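Side-chain contacts in CRISPR-associated endonuclease/helicase Cas3 (Thermus thermophilus HB8, PDB 3SK9), which cuts single-stranded DNA in CRISPR antiviral defence through its metal-stimulated N-terminal HD nuclease domain, which is linked to a helicase domain in the full-length protein: residues A[27-32]-A[211-216]; A[34-39]-A[207-212]; A[12-17]-A[171-176]; A[79-84]-A[164-169]. All blocks are in the same frame, centred on the assembly; numbering follows the deposited sequence.

Contacts 1 and 2 hold the same two elements, helices 26-43 and 196-213, near the middle of the HD domain. Contact 1 is buried but polar, with a metal-ligand histidine and a bridging water. Contact 2 is an apolar seam of alanines and valines, and the His-29 to Asp-210 bond ties it to contact 1. Contacts 3 and 4 lie farther out, their centres about 9 Å apart, and both use helix 165-181. Contact 3 sets helix 10-16 on it and is partly exposed. Contact 4 lays a loop on Trp-166 and is largely buried. Each includes a tryptophan, the most covered residue of contact 4. Leu-27 links contact 3 back to helix 26-43.

Contact 1. Residues A[27-32]-A[211-216]; sequences LAHMLD and WVASDP
His-29 turns its ring from helix 26-43 toward Ala-213 and Ser-214, where helix 196-213 runs out. It is a ligand of the divalent metal site of this HD nuclease domain. At CB the side chain sets off with CG anti to the backbone N (chi1 179°), which carries the ring across to the second segment. His-29 ND1 then makes a 2.9 Å hydrogen bond with a water. The carbonyl Ala-213 O lies near the ring plane at this edge, but it is 4.0 Å from His-29 ND1, so the water fills the gap. Next round the ring, His-29 CE1 comes 3.3 Å from Ser-214 OG, which approaches obliquely. At the tip, NE2 points to the carboxylate of Asp-210, another metal ligand. Ser-214 OG is itself bonded to Asp-210 O. The ring therefore has a polar partner at each nitrogen, which should fix its rotation.

The water donates to Asp-32 OD2 at 2.7 Å and to Ala-213 O at 2.9 Å. It thus joins three residues from both segments. Asp-32 also has apolar contact, its CB lying 3.9 Å from Ala-213 CB. Its carboxylate is held further by a salt bridge to Arg-223 and a hydrogen bond from OD1 to Tyr-230 OH. This second shell probably helps place the water behind the metal ligand. Around the pair, helix 230-246 packs on Ala-28, Leu-31 and Asp-32, while helix 165-181 touches Leu-27, Met-30 and Leu-31.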
loop_
_atom_site.group_PDB
_atom_site.type_symbol
_atom_site.label_atom_id
_atom_site.label_comp_id
_atom_site.label_asym_id
_atom_site.label_seq_id
_atom_site.Cartn_x
_atom_site.Cartn_y
_atom_site.Cartn_z
ATOM N N LEU A 27 -7.156 7.637 -3.793
ATOM C CA LEU A 27 -6.166 7.240 -4.813
ATOM C C LEU A 27 -4.859 8.034 -4.672
ATOM O O LEU A 27 -3.760 7.493 -4.907
ATOM C CB LEU A 27 -6.724 7.466 -6.226
ATOM C CG LEU A 27 -5.765 7.142 -7.363
ATOM C CD1 LEU A 27 -5.346 5.672 -7.390
ATOM C CD2 LEU A 27 -6.451 7.560 -8.687
ATOM N N ALA A 28 -4.967 9.319 -4.301
ATOM C CA ALA A 28 -3.787 10.152 -4.073
ATOM C C ALA A 28 -2.962 9.570 -2.928
ATOM O O ALA A 28 -1.731 9.503 -3.015
ATOM C CB ALA A 28 -4.183 11.580 -3.766
ATOM N N HIS A 29 -3.627 9.165 -1.847
ATOM C CA HIS A 29 -2.923 8.591 -0.720
ATOM C C HIS A 29 -2.265 7.278 -1.132
ATOM O O HIS A 29 -1.147 6.985 -0.733
ATOM C CB HIS A 29 -3.875 8.348 0.448
ATOM C CG HIS A 29 -3.197 7.726 1.628
ATOM N ND1 HIS A 29 -2.243 8.384 2.364
ATOM C CD2 HIS A 29 -3.310 6.492 2.176
ATOM C CE1 HIS A 29 -1.797 7.590 3.322
ATOM N NE2 HIS A 29 -2.430 6.435 3.233
ATOM N N MET A 30 -2.949 6.476 -1.936
ATOM C CA MET A 30 -2.365 5.174 -2.362
ATOM C C MET A 30 -1.136 5.388 -3.246
ATOM O O MET A 30 -0.103 4.704 -3.115
ATOM C CB MET A 30 -3.422 4.306 -3.100
ATOM C CG MET A 30 -4.574 3.726 -2.204
ATOM S SD MET A 30 -5.966 3.111 -3.264
ATOM C CE MET A 30 -5.177 1.733 -4.081
ATOM N N LEU A 31 -1.208 6.365 -4.138
ATOM C CA LEU A 31 -0.061 6.610 -5.015
ATOM C C LEU A 31 1.108 7.234 -4.233
ATOM O O LEU A 31 2.306 6.932 -4.517
ATOM C CB LEU A 31 -0.455 7.491 -6.186
ATOM C CG LEU A 31 -1.379 6.867 -7.228
ATOM C CD1 LEU A 31 -1.887 7.963 -8.200
ATOM C CD2 LEU A 31 -0.678 5.739 -7.989
ATOM N N ASP A 32 0.788 8.069 -3.244
ATOM C CA ASP A 32 1.844 8.651 -2.392
ATOM C C ASP A 32 2.583 7.531 -1.636
ATOM O O ASP A 32 3.805 7.593 -1.464
ATOM C CB ASP A 32 1.261 9.597 -1.324
ATOM C CG ASP A 32 0.712 10.906 -1.932
ATOM O OD1 ASP A 32 1.048 11.177 -3.096
ATOM O OD2 ASP A 32 -0.025 11.614 -1.222
ATOM N N TRP A 211 2.881 5.329 6.924
ATOM C CA TRP A 211 3.163 6.355 7.952
ATOM C C TRP A 211 3.715 7.640 7.318
ATOM O O TRP A 211 3.187 8.744 7.568
ATOM C CB TRP A 211 4.138 5.809 8.977
ATOM C CG TRP A 211 4.547 6.831 9.999
ATOM C CD1 TRP A 211 3.763 7.326 11.003
ATOM C CD2 TRP A 211 5.816 7.414 10.147
ATOM N NE1 TRP A 211 4.471 8.212 11.751
ATOM C CE2 TRP A 211 5.746 8.278 11.266
ATOM C CE3 TRP A 211 7.040 7.274 9.460
ATOM C CZ2 TRP A 211 6.832 9.014 11.707
ATOM C CZ3 TRP A 211 8.117 8.015 9.881
ATOM C CH2 TRP A 211 8.010 8.893 10.996
ATOM N N VAL A 212 4.768 7.514 6.511
ATOM C CA VAL A 212 5.380 8.713 5.868
ATOM C C VAL A 212 4.275 9.436 5.060
ATOM O O VAL A 212 4.057 10.645 5.221
ATOM C CB VAL A 212 6.509 8.332 4.909
ATOM C CG1 VAL A 212 7.035 9.571 4.134
ATOM C CG2 VAL A 212 7.649 7.730 5.669
ATOM N N ALA A 213 3.583 8.692 4.202
ATOM C CA ALA A 213 2.604 9.310 3.263
ATOM C C ALA A 213 1.400 9.913 3.967
ATOM O O ALA A 213 0.735 10.832 3.439
ATOM C CB ALA A 213 2.159 8.276 2.216
ATOM N N SER A 214 1.163 9.481 5.203
ATOM C CA SER A 214 -0.008 9.950 5.940
ATOM C C SER A 214 0.206 11.321 6.574
ATOM O O SER A 214 -0.734 11.873 7.164
ATOM C CB SER A 214 -0.373 8.954 7.064
ATOM O OG SER A 214 -1.055 7.836 6.505
ATOM N N ASP A 215 1.436 11.839 6.511
ATOM C CA ASP A 215 1.746 13.126 7.174
ATOM C C ASP A 215 1.571 14.272 6.171
ATOM O O ASP A 215 2.342 14.404 5.235
ATOM C CB ASP A 215 3.178 13.105 7.706
ATOM C CG ASP A 215 3.521 14.353 8.555
ATOM O OD1 ASP A 215 2.841 15.417 8.444
ATOM O OD2 ASP A 215 4.482 14.255 9.329
ATOM N N PRO A 216 0.517 15.090 6.353
ATOM C CA PRO A 216 0.277 16.131 5.329
ATOM C C PRO A 216 1.359 17.198 5.291
ATOM O O PRO A 216 1.446 17.977 4.321
ATOM C CB PRO A 216 -1.077 16.709 5.726
ATOM C CG PRO A 216 -1.271 16.361 7.132
ATOM C CD PRO A 216 -0.550 15.037 7.358
HETATM O O HOH W 1 -0.930 10.663 1.106
#

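Contact 2. Residues A[34-39]-A[207-212]; sequences AAVALA and SFADWV
Ala-209 packs against Val-36, and the next residue, Asp-210, carries the polar atom of this region. Asp-210 OD1 is hydrogen-bonded to His-29 NE2; it also lies close to Asp-75 OD2. Asp-210 starts off away from helix 26-43. The groups that meet across the two helices are all apolar.

Val-36 carries most of that interface. Its CG1 stands opposite its own backbone N (chi1 173°) and presses on the backbone of the other helix, with Val-36 CG1 3.8 Å from Ala-209 CA. The same methyl meets Val-212 CB. The other branch, Val-36 CG2, touches Val-212 CG1 at 3.8 Å, so both methyls of Val-36 touch Val-212, the two side chains crossing at an angle. Ala-37 adds a small contact, with Ala-37 CB 4.2 Å from Ala-209 CB. Small residues here let the helix axes come within 8.4 Å, at 125° between their directions. Val-212 CG2, besides brushing Val-36 CG1, lies 3.7 Å above the ring plane of Phe-208, toward its rim. Val-71 of helix 60-71 covers both alanines. This close helix pair belongs to the all-helical core of the HD fold, and it supports two ligands of the metal site, His-29 and Asp-210.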
loop_
_atom_site.group_PDB
_atom_site.type_symbol
_atom_site.label_atom_id
_atom_site.label_comp_id
_atom_site.label_asym_id
_atom_site.label_seq_id
_atom_site.Cartn_x
_atom_site.Cartn_y
_atom_site.Cartn_z
ATOM N N ALA A 34 2.788 4.326 -2.446
ATOM C CA ALA A 34 3.637 3.605 -3.425
ATOM C C ALA A 34 4.906 4.384 -3.772
ATOM O O ALA A 34 5.971 3.779 -3.947
ATOM C CB ALA A 34 2.845 3.324 -4.732
ATOM N N ALA A 35 4.803 5.704 -3.866
ATOM C CA ALA A 35 5.947 6.541 -4.228
ATOM C C ALA A 35 6.991 6.509 -3.094
ATOM O O ALA A 35 8.193 6.424 -3.358
ATOM C CB ALA A 35 5.494 8.013 -4.537
ATOM N N VAL A 36 6.520 6.564 -1.842
ATOM C CA VAL A 36 7.466 6.464 -0.704
ATOM C C VAL A 36 8.119 5.080 -0.716
ATOM O O VAL A 36 9.349 4.953 -0.492
ATOM C CB VAL A 36 6.763 6.677 0.653
ATOM C CG1 VAL A 36 7.719 6.394 1.840
ATOM C CG2 VAL A 36 6.186 8.140 0.751
ATOM N N ALA A 37 7.312 4.028 -0.935
ATOM C CA ALA A 37 7.862 2.663 -0.970
ATOM C C ALA A 37 8.959 2.547 -2.033
ATOM O O ALA A 37 10.012 1.983 -1.778
ATOM C CB ALA A 37 6.736 1.631 -1.264
ATOM N N LEU A 38 8.688 3.056 -3.245
ATOM C CA LEU A 38 9.654 2.947 -4.331
ATOM C C LEU A 38 10.929 3.732 -3.985
ATOM O O LEU A 38 12.071 3.242 -4.158
ATOM C CB LEU A 38 9.023 3.425 -5.642
ATOM C CG LEU A 38 9.900 3.184 -6.886
ATOM C CD1 LEU A 38 10.385 1.714 -6.930
ATOM C CD2 LEU A 38 9.152 3.538 -8.174
ATOM N N ALA A 39 10.747 4.919 -3.409
ATOM C CA ALA A 39 11.911 5.764 -3.076
ATOM C C ALA A 39 12.773 5.142 -1.992
ATOM O O ALA A 39 14.011 5.132 -2.074
ATOM C CB ALA A 39 11.460 7.179 -2.672
ATOM N N SER A 207 4.049 -0.642 6.459
ATOM C CA SER A 207 3.900 0.086 7.710
ATOM C C SER A 207 4.655 1.453 7.704
ATOM O O SER A 207 4.102 2.540 8.020
ATOM C CB SER A 207 4.371 -0.774 8.867
ATOM O OG SER A 207 4.444 -0.011 10.030
ATOM N N PHE A 208 5.902 1.403 7.312
ATOM C CA PHE A 208 6.684 2.634 7.176
ATOM C C PHE A 208 6.157 3.571 6.075
ATOM O O PHE A 208 5.997 4.779 6.288
ATOM C CB PHE A 208 8.147 2.290 6.905
ATOM C CG PHE A 208 9.029 3.494 6.687
ATOM C CD1 PHE A 208 9.429 4.285 7.768
ATOM C CD2 PHE A 208 9.491 3.818 5.406
ATOM C CE1 PHE A 208 10.279 5.399 7.583
ATOM C CE2 PHE A 208 10.344 4.961 5.205
ATOM C CZ PHE A 208 10.735 5.721 6.308
ATOM N N ALA A 209 5.909 3.049 4.885
ATOM C CA ALA A 209 5.516 3.968 3.781
ATOM C C ALA A 209 4.173 4.619 4.034
ATOM O O ALA A 209 3.971 5.798 3.699
ATOM C CB ALA A 209 5.504 3.202 2.409
ATOM N N ASP A 210 3.233 3.872 4.590
ATOM C CA ASP A 210 1.891 4.448 4.887
ATOM C C ASP A 210 2.038 5.568 5.933
ATOM O O ASP A 210 1.407 6.633 5.811
ATOM C CB ASP A 210 0.921 3.383 5.431
ATOM C CG ASP A 210 -0.463 3.980 5.786
ATOM O OD1 ASP A 210 -1.222 4.300 4.857
ATOM O OD2 ASP A 210 -0.764 4.150 6.987
ATOM N N TRP A 211 2.881 5.329 6.924
ATOM C CA TRP A 211 3.163 6.355 7.952
ATOM C C TRP A 211 3.715 7.640 7.318
ATOM O O TRP A 211 3.187 8.744 7.568
ATOM C CB TRP A 211 4.138 5.809 8.977
ATOM C CG TRP A 211 4.547 6.831 9.999
ATOM C CD1 TRP A 211 3.763 7.326 11.003
ATOM C CD2 TRP A 211 5.816 7.414 10.147
ATOM N NE1 TRP A 211 4.471 8.212 11.751
ATOM C CE2 TRP A 211 5.746 8.278 11.266
ATOM C CE3 TRP A 211 7.040 7.274 9.460
ATOM C CZ2 TRP A 211 6.832 9.014 11.707
ATOM C CZ3 TRP A 211 8.117 8.015 9.881
ATOM C CH2 TRP A 211 8.010 8.893 10.996
ATOM N N VAL A 212 4.768 7.514 6.511
ATOM C CA VAL A 212 5.380 8.713 5.868
ATOM C C VAL A 212 4.275 9.436 5.060
ATOM O O VAL A 212 4.057 10.645 5.221
ATOM C CB VAL A 212 6.509 8.332 4.909
ATOM C CG1 VAL A 212 7.035 9.571 4.134
ATOM C CG2 VAL A 212 7.649 7.730 5.669
#

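Contact 3. Residues A[12-17]-A[171-176]; sequences ALALWA and RWLLEE
Aliphatic groups against an indole make up one kind of contact here. Ala-14 CB points toward helix 165-181 and comes within 3.5 Å of Trp-172 CE3, meeting the ring obliquely. Leu-15 reaches the far end of the same six-membered ring, with Leu-15 CD2 3.8 Å from Trp-172 CH2. In Trp-172 a chi1 of -170° swings the indole out to helix 10-16, and a chi2 of 99° presents its benzene part.

A second kind is purely aliphatic. Leu-173 CG sits 3.8 Å from Ala-14 CB, so the alanine methyl touches both Trp-172 and Leu-173. The two helices cross at 73°, with their axes 9.6 Å apart. This sets the short N-terminal helix 10-16 against helix 165-181 of the HD domain, farther from the chain centre. Helix 26-43 joins in through Leu-27, which touches both Leu-15 and Leu-173.

Charged groups stay at the margin. Glu-176 OE1 lies 3.9 Å above the plane of the Trp-172 ring, offset toward its rim. The carboxylate is taken up by salt bridges to Arg-179 and Arg-180 on its own helix.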
loop_
_atom_site.group_PDB
_atom_site.type_symbol
_atom_site.label_atom_id
_atom_site.label_comp_id
_atom_site.label_asym_id
_atom_site.label_seq_id
_atom_site.Cartn_x
_atom_site.Cartn_y
_atom_site.Cartn_z
ATOM N N ALA A 12 -15.930 7.233 -11.058
ATOM C CA ALA A 12 -16.276 8.396 -10.239
ATOM C C ALA A 12 -16.338 8.046 -8.751
ATOM O O ALA A 12 -15.877 8.820 -7.914
ATOM C CB ALA A 12 -17.631 8.998 -10.688
ATOM N N LEU A 13 -16.958 6.906 -8.428
ATOM C CA LEU A 13 -17.030 6.407 -7.082
ATOM C C LEU A 13 -15.609 6.180 -6.541
ATOM O O LEU A 13 -15.289 6.550 -5.410
ATOM C CB LEU A 13 -17.751 5.085 -7.056
ATOM C CG LEU A 13 -18.031 4.571 -5.638
ATOM C CD1 LEU A 13 -18.746 5.640 -4.815
ATOM C CD2 LEU A 13 -18.839 3.277 -5.672
ATOM N N ALA A 14 -14.766 5.577 -7.364
ATOM C CA ALA A 14 -13.377 5.282 -6.926
ATOM C C ALA A 14 -12.617 6.570 -6.617
ATOM O O ALA A 14 -11.930 6.641 -5.589
ATOM C CB ALA A 14 -12.606 4.484 -8.009
ATOM N N LEU A 15 -12.724 7.570 -7.508
ATOM C CA LEU A 15 -12.077 8.869 -7.299
ATOM C C LEU A 15 -12.684 9.702 -6.150
ATOM O O LEU A 15 -11.990 10.508 -5.524
ATOM C CB LEU A 15 -12.039 9.672 -8.602
ATOM C CG LEU A 15 -11.189 8.993 -9.725
ATOM C CD1 LEU A 15 -11.403 9.585 -11.167
ATOM C CD2 LEU A 15 -9.717 9.004 -9.375
ATOM N N TRP A 16 -13.951 9.456 -5.833
ATOM C CA TRP A 16 -14.637 10.200 -4.779
ATOM C C TRP A 16 -14.232 9.748 -3.395
ATOM O O TRP A 16 -14.298 10.530 -2.446
ATOM C CB TRP A 16 -16.168 10.083 -4.927
ATOM C CG TRP A 16 -16.957 10.629 -3.751
ATOM C CD1 TRP A 16 -17.352 11.946 -3.550
ATOM C CD2 TRP A 16 -17.487 9.880 -2.639
ATOM N NE1 TRP A 16 -18.072 12.039 -2.377
ATOM C CE2 TRP A 16 -18.155 10.796 -1.794
ATOM C CE3 TRP A 16 -17.448 8.535 -2.270
ATOM C CZ2 TRP A 16 -18.788 10.396 -0.610
ATOM C CZ3 TRP A 16 -18.078 8.146 -1.077
ATOM C CH2 TRP A 16 -18.741 9.078 -0.270
ATOM N N ALA A 17 -13.850 8.475 -3.253
ATOM C CA ALA A 17 -13.403 7.953 -1.963
ATOM C C ALA A 17 -12.280 8.823 -1.429
ATOM O O ALA A 17 -11.368 9.141 -2.173
ATOM C CB ALA A 17 -12.935 6.532 -2.118
ATOM N N ARG A 171 -11.683 -2.602 -7.513
ATOM C CA ARG A 171 -10.820 -3.226 -8.512
ATOM C C ARG A 171 -10.200 -2.165 -9.417
ATOM O O ARG A 171 -9.008 -2.252 -9.800
ATOM C CB ARG A 171 -11.615 -4.262 -9.310
ATOM C CG ARG A 171 -12.160 -5.387 -8.341
ATOM C CD ARG A 171 -13.222 -6.377 -8.910
ATOM N NE ARG A 171 -13.286 -7.615 -8.093
ATOM C CZ ARG A 171 -13.692 -7.678 -6.817
ATOM N NH1 ARG A 171 -14.097 -6.578 -6.157
ATOM N NH2 ARG A 171 -13.686 -8.844 -6.174
ATOM N N TRP A 172 -10.999 -1.135 -9.724
ATOM C CA TRP A 172 -10.510 0.022 -10.505
ATOM C C TRP A 172 -9.308 0.693 -9.838
ATOM O O TRP A 172 -8.279 0.969 -10.483
ATOM C CB TRP A 172 -11.648 1.038 -10.693
ATOM C CG TRP A 172 -11.344 2.166 -11.700
ATOM C CD1 TRP A 172 -11.739 2.243 -13.021
ATOM C CD2 TRP A 172 -10.657 3.389 -11.420
ATOM N NE1 TRP A 172 -11.281 3.415 -13.587
ATOM C CE2 TRP A 172 -10.613 4.136 -12.630
ATOM C CE3 TRP A 172 -10.040 3.910 -10.277
ATOM C CZ2 TRP A 172 -9.988 5.385 -12.714
ATOM C CZ3 TRP A 172 -9.426 5.149 -10.355
ATOM C CH2 TRP A 172 -9.392 5.865 -11.576
ATOM N N LEU A 173 -9.395 0.887 -8.529
ATOM C CA LEU A 173 -8.291 1.538 -7.818
ATOM C C LEU A 173 -6.997 0.702 -7.838
ATOM O O LEU A 173 -5.892 1.215 -8.066
ATOM C CB LEU A 173 -8.701 1.784 -6.363
ATOM C CG LEU A 173 -9.649 2.958 -6.147
ATOM C CD1 LEU A 173 -10.223 2.895 -4.801
ATOM C CD2 LEU A 173 -8.936 4.332 -6.375
ATOM N N LEU A 174 -7.117 -0.587 -7.558
ATOM C CA LEU A 174 -5.937 -1.462 -7.669
ATOM C C LEU A 174 -5.308 -1.426 -9.078
ATOM O O LEU A 174 -4.101 -1.354 -9.236
ATOM C CB LEU A 174 -6.331 -2.898 -7.331
ATOM C CG LEU A 174 -5.120 -3.861 -7.455
ATOM C CD1 LEU A 174 -5.303 -4.992 -6.472
ATOM C CD2 LEU A 174 -4.963 -4.394 -8.911
ATOM N N GLU A 175 -6.134 -1.489 -10.119
ATOM C CA GLU A 175 -5.612 -1.452 -11.469
ATOM C C GLU A 175 -4.915 -0.107 -11.722
ATOM O O GLU A 175 -3.866 -0.051 -12.349
ATOM C CB GLU A 175 -6.775 -1.717 -12.449
ATOM C CG GLU A 175 -6.373 -2.079 -13.817
ATOM C CD GLU A 175 -5.548 -3.348 -13.895
ATOM O OE1 GLU A 175 -5.778 -4.309 -13.112
ATOM O OE2 GLU A 175 -4.636 -3.347 -14.759
ATOM N N GLU A 176 -5.464 0.993 -11.215
ATOM C CA GLU A 176 -4.833 2.296 -11.437
ATOM C C GLU A 176 -3.413 2.407 -10.828
ATOM O O GLU A 176 -2.545 3.014 -11.408
ATOM C CB GLU A 176 -5.738 3.399 -10.909
ATOM C CG GLU A 176 -5.304 4.799 -11.214
ATOM C CD GLU A 176 -5.638 5.265 -12.636
ATOM O OE1 GLU A 176 -6.140 4.478 -13.467
ATOM O OE2 GLU A 176 -5.380 6.433 -12.955
#

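Contact 4. Residues A[79-84]-A[164-169]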
loop_
_atom_site.group_PDB
_atom_site.type_symbol
_atom_site.label_atom_id
_atom_site.label_comp_id
_atom_site.label_asym_id
_atom_site.label_seq_id
_atom_site.Cartn_x
_atom_site.Cartn_y
_atom_site.Cartn_z
ATOM N N ALA A 79 -12.013 2.030 0.897
ATOM C CA ALA A 79 -12.906 2.103 -0.259
ATOM C C ALA A 79 -14.176 1.290 0.029
ATOM O O ALA A 79 -14.475 0.315 -0.655
ATOM C CB ALA A 79 -12.219 1.577 -1.502
ATOM N N SER A 80 -14.921 1.784 1.013
ATOM C CA SER A 80 -16.147 1.159 1.495
ATOM C C SER A 80 -17.009 2.262 2.141
ATOM O O SER A 80 -16.474 3.208 2.709
ATOM C CB SER A 80 -15.760 0.116 2.546
ATOM O OG SER A 80 -16.935 -0.321 3.248
ATOM N N PRO A 81 -18.346 2.128 2.101
ATOM C CA PRO A 81 -19.178 3.220 2.645
ATOM C C PRO A 81 -18.919 3.440 4.140
ATOM O O PRO A 81 -19.048 4.545 4.624
ATOM C CB PRO A 81 -20.627 2.722 2.453
ATOM C CG PRO A 81 -20.584 1.590 1.512
ATOM C CD PRO A 81 -19.121 1.086 1.416
ATOM N N VAL A 82 -18.558 2.379 4.857
ATOM C CA VAL A 82 -18.229 2.450 6.267
ATOM C C VAL A 82 -17.195 3.558 6.606
ATOM O O VAL A 82 -17.260 4.189 7.667
ATOM C CB VAL A 82 -17.662 1.080 6.721
ATOM C CG1 VAL A 82 -16.956 1.205 8.027
ATOM C CG2 VAL A 82 -18.780 0.052 6.792
ATOM N N PHE A 83 -16.247 3.799 5.716
ATOM C CA PHE A 83 -15.193 4.808 5.971
ATOM C C PHE A 83 -15.350 6.125 5.164
ATOM O O PHE A 83 -14.420 6.919 5.100
ATOM C CB PHE A 83 -13.813 4.187 5.688
ATOM C CG PHE A 83 -13.571 2.912 6.444
ATOM C CD1 PHE A 83 -13.692 1.682 5.811
ATOM C CD2 PHE A 83 -13.289 2.945 7.810
ATOM C CE1 PHE A 83 -13.501 0.512 6.513
ATOM C CE2 PHE A 83 -13.109 1.780 8.534
ATOM C CZ PHE A 83 -13.218 0.555 7.893
ATOM N N GLN A 84 -16.517 6.355 4.556
ATOM C CA GLN A 84 -16.695 7.512 3.719
ATOM C C GLN A 84 -17.970 8.216 4.198
ATOM O O GLN A 84 -18.754 7.642 4.950
ATOM C CB GLN A 84 -16.826 7.066 2.264
ATOM C CG GLN A 84 -15.581 6.297 1.751
ATOM C CD GLN A 84 -14.344 7.195 1.665
ATOM O OE1 GLN A 84 -14.469 8.407 1.476
ATOM N NE2 GLN A 84 -13.138 6.596 1.786
ATOM N N PRO A 164 -23.276 -2.584 -4.930
ATOM C CA PRO A 164 -22.365 -3.449 -5.712
ATOM C C PRO A 164 -21.263 -2.707 -6.494
ATOM O O PRO A 164 -20.195 -3.270 -6.782
ATOM C CB PRO A 164 -23.312 -4.162 -6.684
ATOM C CG PRO A 164 -24.632 -4.122 -6.023
ATOM C CD PRO A 164 -24.693 -2.863 -5.231
ATOM N N LEU A 165 -21.528 -1.466 -6.863
ATOM C CA LEU A 165 -20.540 -0.628 -7.557
ATOM C C LEU A 165 -19.224 -0.480 -6.743
ATOM O O LEU A 165 -18.143 -0.318 -7.312
ATOM C CB LEU A 165 -21.120 0.762 -7.813
ATOM C CG LEU A 165 -20.493 1.556 -8.968
ATOM C CD1 LEU A 165 -20.676 0.812 -10.264
ATOM C CD2 LEU A 165 -21.100 2.960 -9.056
ATOM N N TRP A 166 -19.325 -0.530 -5.420
ATOM C CA TRP A 166 -18.126 -0.475 -4.561
ATOM C C TRP A 166 -17.125 -1.607 -4.877
ATOM O O TRP A 166 -15.917 -1.395 -4.822
ATOM C CB TRP A 166 -18.507 -0.497 -3.066
ATOM C CG TRP A 166 -18.985 0.838 -2.537
ATOM C CD1 TRP A 166 -20.271 1.205 -2.245
ATOM C CD2 TRP A 166 -18.171 1.989 -2.272
ATOM N NE1 TRP A 166 -20.297 2.513 -1.799
ATOM C CE2 TRP A 166 -19.017 3.006 -1.800
ATOM C CE3 TRP A 166 -16.797 2.242 -2.359
ATOM C CZ2 TRP A 166 -18.537 4.255 -1.424
ATOM C CZ3 TRP A 166 -16.324 3.502 -1.975
ATOM C CH2 TRP A 166 -17.185 4.477 -1.529
ATOM N N LYS A 167 -17.612 -2.811 -5.181
ATOM C CA LYS A 167 -16.696 -3.915 -5.464
ATOM C C LYS A 167 -15.962 -3.605 -6.759
ATOM O O LYS A 167 -14.776 -3.908 -6.918
ATOM C CB LYS A 167 -17.445 -5.245 -5.589
ATOM C CG LYS A 167 -18.183 -5.658 -4.321
ATOM C CD LYS A 167 -19.186 -6.787 -4.596
ATOM C CE LYS A 167 -19.688 -7.420 -3.293
ATOM N NZ LYS A 167 -20.225 -6.436 -2.305
ATOM N N GLU A 168 -16.669 -2.997 -7.694
ATOM C CA GLU A 168 -16.033 -2.637 -8.973
ATOM C C GLU A 168 -15.002 -1.491 -8.777
ATOM O O GLU A 168 -13.894 -1.553 -9.334
ATOM C CB GLU A 168 -17.087 -2.273 -10.009
ATOM C CG GLU A 168 -17.896 -3.487 -10.461
ATOM C CD GLU A 168 -19.118 -3.103 -11.282
ATOM O OE1 GLU A 168 -19.008 -2.960 -12.517
ATOM O OE2 GLU A 168 -20.202 -2.938 -10.688
ATOM N N ALA A 169 -15.373 -0.464 -8.002
ATOM C CA ALA A 169 -14.509 0.688 -7.708
ATOM C C ALA A 169 -13.178 0.249 -7.077
ATOM O O ALA A 169 -12.122 0.806 -7.374
ATOM C CB ALA A 169 -15.214 1.691 -6.761
#
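Pro-81 lies flat over the indole of Trp-166 in a CH-pi contact. This joins the loop that follows the His-74/Asp-75 pair of the HD motif to the first turns of helix 165-181. Pro-81 CD sits 3.6 Å from the centroid of the five-membered ring of Trp-166, only 7° off its normal. Pro-81 CG is shifted toward the nitrogen and comes 3.4 Å from Trp-166 NE1. The proline is therefore over the pyrrole part.

The six-membered part of the indole meets the loop backbone. Ser-80 CA lies over its face, and Ala-79 O approaches CE3 of Trp-166 obliquely at 3.5 Å. Gln-84 CG adds a looser touch, 4.1 Å from Trp-166 CH2. A chi1 of -79° swings the indole of Trp-166 over to the loop side.

Farther out, several groups position these contacts. On the side of the indole opposite the proline, Leu-13 of helix 10-16 packs against it, so the ring is sandwiched between loop and helix. Trp-16 of that helix also touches Trp-166. Ala-79 O is hydrogen-bonded to Arg-170 NH2, one turn along helix 165-181. The loop bends back on itself through the backbone bonds Phe-83 N to Ser-80 O and Gln-84 N to Pro-81 O. The Gln-84 chain is bent at chi2, and its amide plane is turned 29° from the indole. Both ends of that amide are bonded: OE1 to Lys-18 N, and NE2 to Lys-78 O.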